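Local coordinates for protein mandelate racemase/muconate lactonizing enzyme/Enolase superfamily (PDB 2HZG) that is a member of the enolase superfamily, pairing an N-terminal capping domain with a barrel domain that carries a bound sodium ion, at residues A[26-31]-A[41-46]; A[99-104]-A[278-283]. All blocks are in the same frame, centred on the assembly; numbering follows the deposited sequence.

Overall arrangement
Both contacts are buried, each with its centre about 10 Å from the centre of the chain, and their own centres lie about 10 Å apart. Contact 1 stays within the N-terminal domain, where it pairs two strands of a three-stranded antiparallel sheet. Contact 2 joins that domain to the barrel domain, setting helix 99-118 against the short helical turn that follows barrel strand 273-276. Their chemistry differs accordingly: regular backbone hydrogen bonds and apolar packing in contact 1; in contact 2 one serine hydroxyl bonded to a glycine amide, beside a histidine lying along an arginine. The two touch directly, C44 SG packing on H101 O and E45 N probably hydrogen-bonding G279 O. Each also reaches the second subunit.

Contact 1. Residues A[26-31]-A[41-46]; sequences QDALLV and WGECEA
Strands 27-31 and 41-44 run antiparallel as the two arms of a beta hairpin, their axes 4.5 Å apart at closest approach and 151° between directions. V31 and G42 form a hydrogen-bonded pair: V31 N donates to G42 O at 2.8 Å from above the carbonyl plane, and G42 N returns a bond to V31 O within its plane. A straighter bond, C44 N to L29 O at 2.9 Å, lies nearly along the C=O axis. L30 and E43 are the non-hydrogen-bonded pair between them. Their side chains run side by side, L30 CD2 lying 3.6 Å from E43 CG, because E43 is extended with CG anti to the backbone N (chi1 -178°). The edge of the W41 ring meets L30 CB through CZ3 at 3.9 Å. On the other face C44 SG touches both V31 CG2 and L29 CD2, all three residues touching M102 of helix 99-118. Where the strands diverge, a water bridges D27 OD1 and A46 O. The sheet thus offers an apolar face to its helix, while E43, its methylenes lying against L30 CD2, delivers OE1 to S308 of the barrel domain.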
loop_
_atom_site.group_PDB
_atom_site.type_symbol
_atom_site.label_atom_id
_atom_site.label_comp_id
_atom_site.label_asym_id
_atom_site.label_seq_id
_atom_site.Cartn_x
_atom_site.Cartn_y
_atom_site.Cartn_z
ATOM N N GLN A 26 -0.270 -12.767 17.168
ATOM C CA GLN A 26 1.008 -12.914 17.887
ATOM C C GLN A 26 1.581 -11.600 18.388
ATOM O O GLN A 26 2.400 -11.597 19.292
ATOM C CB GLN A 26 2.049 -13.607 17.007
ATOM C CG GLN A 26 1.599 -14.969 16.485
ATOM C CD GLN A 26 2.746 -15.682 15.781
ATOM O OE1 GLN A 26 3.628 -16.231 16.432
ATOM N NE2 GLN A 26 2.728 -15.682 14.452
ATOM N N ASP A 27 1.171 -10.498 17.774
ATOM C CA ASP A 27 1.587 -9.185 18.225
ATOM C C ASP A 27 0.468 -8.195 17.945
ATOM O O ASP A 27 -0.563 -8.585 17.377
ATOM C CB ASP A 27 2.990 -8.771 17.683
ATOM C CG ASP A 27 2.970 -8.222 16.263
ATOM O OD1 ASP A 27 1.930 -8.245 15.594
ATOM O OD2 ASP A 27 4.031 -7.721 15.822
ATOM N N ALA A 28 0.621 -6.960 18.411
ATOM C CA ALA A 28 -0.430 -5.953 18.255
ATOM C C ALA A 28 0.148 -4.558 18.365
ATOM O O ALA A 28 1.167 -4.346 19.018
ATOM C CB ALA A 28 -1.559 -6.137 19.319
ATOM N N LEU A 29 -0.507 -3.608 17.710
ATOM C CA LEU A 29 -0.252 -2.207 17.991
ATOM C C LEU A 29 -1.559 -1.596 18.492
ATOM O O LEU A 29 -2.509 -1.455 17.729
ATOM C CB LEU A 29 0.301 -1.446 16.775
ATOM C CG LEU A 29 0.596 0.049 17.064
ATOM C CD1 LEU A 29 1.706 0.255 18.096
ATOM C CD2 LEU A 29 0.954 0.770 15.784
ATOM N N LEU A 30 -1.603 -1.277 19.787
ATOM C CA LEU A 30 -2.791 -0.666 20.381
ATOM C C LEU A 30 -2.620 0.849 20.438
ATOM O O LEU A 30 -1.512 1.360 20.552
ATOM C CB LEU A 30 -3.051 -1.234 21.787
ATOM C CG LEU A 30 -3.389 -2.727 21.946
ATOM C CD1 LEU A 30 -3.883 -2.978 23.368
ATOM C CD2 LEU A 30 -4.458 -3.189 20.954
ATOM N N VAL A 31 -3.731 1.559 20.345
ATOM C CA VAL A 31 -3.688 3.003 20.227
ATOM C C VAL A 31 -4.652 3.556 21.250
ATOM O O VAL A 31 -5.844 3.243 21.208
ATOM C CB VAL A 31 -4.142 3.494 18.811
ATOM C CG1 VAL A 31 -4.113 5.018 18.746
ATOM C CG2 VAL A 31 -3.267 2.903 17.676
ATOM N N TRP A 41 -9.818 3.557 22.646
ATOM C CA TRP A 41 -8.785 2.616 22.253
ATOM C C TRP A 41 -9.086 2.064 20.888
ATOM O O TRP A 41 -10.257 1.871 20.519
ATOM C CB TRP A 41 -8.730 1.430 23.220
ATOM C CG TRP A 41 -8.059 1.706 24.499
ATOM C CD1 TRP A 41 -8.655 2.155 25.660
ATOM C CD2 TRP A 41 -6.668 1.524 24.803
ATOM N NE1 TRP A 41 -7.711 2.261 26.660
ATOM C CE2 TRP A 41 -6.486 1.885 26.166
ATOM C CE3 TRP A 41 -5.552 1.086 24.061
ATOM C CZ2 TRP A 41 -5.242 1.821 26.800
ATOM C CZ3 TRP A 41 -4.310 1.031 24.698
ATOM C CH2 TRP A 41 -4.166 1.406 26.052
ATOM N N GLY A 42 -8.015 1.769 20.162
ATOM C CA GLY A 42 -8.121 1.080 18.883
ATOM C C GLY A 42 -6.925 0.154 18.691
ATOM O O GLY A 42 -5.989 0.157 19.493
ATOM N N GLU A 43 -6.966 -0.634 17.622
ATOM C CA GLU A 43 -5.919 -1.591 17.326
ATOM C C GLU A 43 -5.614 -1.556 15.812
ATOM O O GLU A 43 -6.527 -1.604 14.981
ATOM C CB GLU A 43 -6.359 -2.992 17.765
ATOM C CG GLU A 43 -5.321 -4.115 17.544
ATOM C CD GLU A 43 -5.805 -5.456 18.109
ATOM O OE1 GLU A 43 -6.623 -5.441 19.065
ATOM O OE2 GLU A 43 -5.376 -6.518 17.591
ATOM N N CYS A 44 -4.329 -1.442 15.475
ATOM C CA CYS A 44 -3.893 -1.521 14.077
ATOM C C CYS A 44 -3.557 -2.976 13.765
ATOM O O CYS A 44 -2.795 -3.607 14.499
ATOM C CB CYS A 44 -2.627 -0.681 13.855
ATOM S SG CYS A 44 -2.766 1.041 14.326
ATOM N N GLU A 45 -4.124 -3.510 12.692
ATOM C CA GLU A 45 -3.744 -4.857 12.268
ATOM C C GLU A 45 -2.620 -4.708 11.242
ATOM O O GLU A 45 -2.838 -4.723 10.031
ATOM C CB GLU A 45 -4.948 -5.655 11.720
ATOM C CG GLU A 45 -4.597 -7.085 11.268
ATOM C CD GLU A 45 -3.783 -7.916 12.291
ATOM O OE1 GLU A 45 -3.858 -7.661 13.514
ATOM O OE2 GLU A 45 -3.066 -8.855 11.855
ATOM N N ALA A 46 -1.408 -4.541 11.749
ATOM C CA ALA A 46 -0.339 -3.997 10.943
ATOM C C ALA A 46 0.949 -4.305 11.651
ATOM O O ALA A 46 0.941 -4.623 12.850
ATOM C CB ALA A 46 -0.499 -2.481 10.839
HETATM O O HOH W 1 0.033 -6.318 14.801
#

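Contact 2. Residues A[99-104]-A[278-283]; sequences APHMLS and CGRIGG
The junction between the capping domain and the barrel domain is made here by the first turns of helix 99-118 and the short, loosely formed helical turn 278-281, which follows barrel strand 273-276. S104 carries the contact. Its OG, anti to the carbonyl carbon (chi1 -67°), accepts from G282 N at 2.7 Å, a short but bent bond with 136° at the hydrogen. The same hydroxyl donates back along its own helix to P100 O at 2.9 Å, approaching from above the carbonyl plane; P100 O also takes the helical bond from S104 N. Donating and accepting at once, the hydroxyl has its rotation fixed. S104 CB meanwhile rests on two carbonyl oxygens, C278 O and G279 O, each 3.3 Å away, which suits a small side chain such as serine. G282 and G283 both have positive phi, where a CB would jam against the carbonyl oxygen of the preceding residue, so glycine fits both; G283 stands at the N-cap of helix 284-297. G282 CA comes within 3.8 Å of S104 CA. Beside this bond, H101 and R280 run alongside each other, ring and guanidinium planes 25° apart. The imidazole edge meets the backbone, CD2 of H101 lying 3.3 Å from R280 O, while its NE2 packs 3.8 Å from R280 CB. From CG the arginine is extended to NE, and its NH1 forms a salt bridge with E254, a sodium ligand. L97 of the second subunit packs on P100 and H101. One serine therefore satisfies a buried amide of the barrel domain and ties it to the capping helix, next to an arginine whose positive charge may help balance the carboxylates round the metal.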
loop_
_atom_site.group_PDB
_atom_site.type_symbol
_atom_site.label_atom_id
_atom_site.label_comp_id
_atom_site.label_asym_id
_atom_site.label_seq_id
_atom_site.Cartn_x
_atom_site.Cartn_y
_atom_site.Cartn_z
ATOM N N ALA A 99 0.735 4.720 6.004
ATOM C CA ALA A 99 -0.235 5.555 6.743
ATOM C C ALA A 99 -1.611 4.905 7.084
ATOM O O ALA A 99 -2.050 5.008 8.222
ATOM C CB ALA A 99 -0.425 6.921 6.084
ATOM N N PRO A 100 -2.291 4.259 6.110
ATOM C CA PRO A 100 -3.632 3.725 6.387
ATOM C C PRO A 100 -3.656 2.724 7.553
ATOM O O PRO A 100 -4.654 2.645 8.257
ATOM C CB PRO A 100 -3.992 2.985 5.094
ATOM C CG PRO A 100 -3.136 3.548 4.069
ATOM C CD PRO A 100 -1.893 4.018 4.711
ATOM N N HIS A 101 -2.570 1.968 7.732
ATOM C CA HIS A 101 -2.502 0.956 8.790
ATOM C C HIS A 101 -2.387 1.619 10.158
ATOM O O HIS A 101 -3.050 1.200 11.113
ATOM C CB HIS A 101 -1.325 0.013 8.524
ATOM C CG HIS A 101 -1.664 -1.106 7.589
ATOM N ND1 HIS A 101 -0.862 -2.218 7.431
ATOM C CD2 HIS A 101 -2.733 -1.294 6.783
ATOM C CE1 HIS A 101 -1.424 -3.040 6.561
ATOM N NE2 HIS A 101 -2.565 -2.506 6.160
ATOM N N MET A 102 -1.568 2.668 10.235
ATOM C CA MET A 102 -1.464 3.500 11.434
ATOM C C MET A 102 -2.796 4.218 11.699
ATOM O O MET A 102 -3.305 4.203 12.824
ATOM C CB MET A 102 -0.304 4.510 11.300
ATOM C CG MET A 102 -0.012 5.309 12.609
ATOM S SD MET A 102 0.442 4.263 14.025
ATOM C CE MET A 102 -1.027 4.314 15.027
ATOM N N LEU A 103 -3.375 4.808 10.658
ATOM C CA LEU A 103 -4.681 5.460 10.778
ATOM C C LEU A 103 -5.806 4.549 11.304
ATOM O O LEU A 103 -6.652 4.991 12.073
ATOM C CB LEU A 103 -5.112 6.050 9.442
ATOM C CG LEU A 103 -6.505 6.701 9.359
ATOM C CD1 LEU A 103 -6.653 7.909 10.343
ATOM C CD2 LEU A 103 -6.757 7.142 7.938
ATOM N N SER A 104 -5.841 3.295 10.852
ATOM C CA SER A 104 -6.900 2.367 11.244
ATOM C C SER A 104 -7.170 2.355 12.759
ATOM O O SER A 104 -8.319 2.516 13.195
ATOM C CB SER A 104 -6.582 0.943 10.757
ATOM O OG SER A 104 -6.620 0.865 9.331
ATOM N N CYS A 278 -11.201 -3.754 9.782
ATOM C CA CYS A 278 -11.146 -2.340 10.243
ATOM C C CYS A 278 -9.751 -1.915 10.694
ATOM O O CYS A 278 -9.425 -0.743 10.622
ATOM C CB CYS A 278 -12.156 -2.081 11.358
ATOM S SG CYS A 278 -13.786 -2.073 10.670
ATOM N N GLY A 279 -8.943 -2.870 11.152
ATOM C CA GLY A 279 -7.555 -2.606 11.548
ATOM C C GLY A 279 -6.572 -2.377 10.400
ATOM O O GLY A 279 -5.391 -2.108 10.646
ATOM N N ARG A 280 -7.045 -2.466 9.154
ATOM C CA ARG A 280 -6.189 -2.283 7.963
ATOM C C ARG A 280 -6.704 -1.229 6.997
ATOM O O ARG A 280 -5.916 -0.485 6.387
ATOM C CB ARG A 280 -6.071 -3.601 7.173
ATOM C CG ARG A 280 -5.347 -4.694 7.895
ATOM C CD ARG A 280 -5.270 -5.898 6.997
ATOM N NE ARG A 280 -4.515 -6.972 7.625
ATOM C CZ ARG A 280 -4.612 -8.259 7.296
ATOM N NH1 ARG A 280 -5.438 -8.655 6.337
ATOM N NH2 ARG A 280 -3.879 -9.153 7.940
ATOM N N ILE A 281 -8.021 -1.166 6.866
ATOM C CA ILE A 281 -8.657 -0.322 5.856
ATOM C C ILE A 281 -8.771 1.173 6.226
ATOM O O ILE A 281 -9.217 1.974 5.390
ATOM C CB ILE A 281 -10.045 -0.888 5.438
ATOM C CG1 ILE A 281 -10.398 -0.449 4.010
ATOM C CG2 ILE A 281 -11.155 -0.517 6.479
ATOM C CD1 ILE A 281 -11.596 -1.156 3.427
ATOM N N GLY A 282 -8.366 1.548 7.440
ATOM C CA GLY A 282 -8.518 2.933 7.889
ATOM C C GLY A 282 -9.607 3.114 8.940
ATOM O O GLY A 282 -10.016 4.239 9.226
ATOM N N GLY A 283 -10.083 2.003 9.515
ATOM C CA GLY A 283 -11.050 2.050 10.598
ATOM C C GLY A 283 -12.482 1.838 10.160
ATOM O O GLY A 283 -12.744 1.228 9.122
#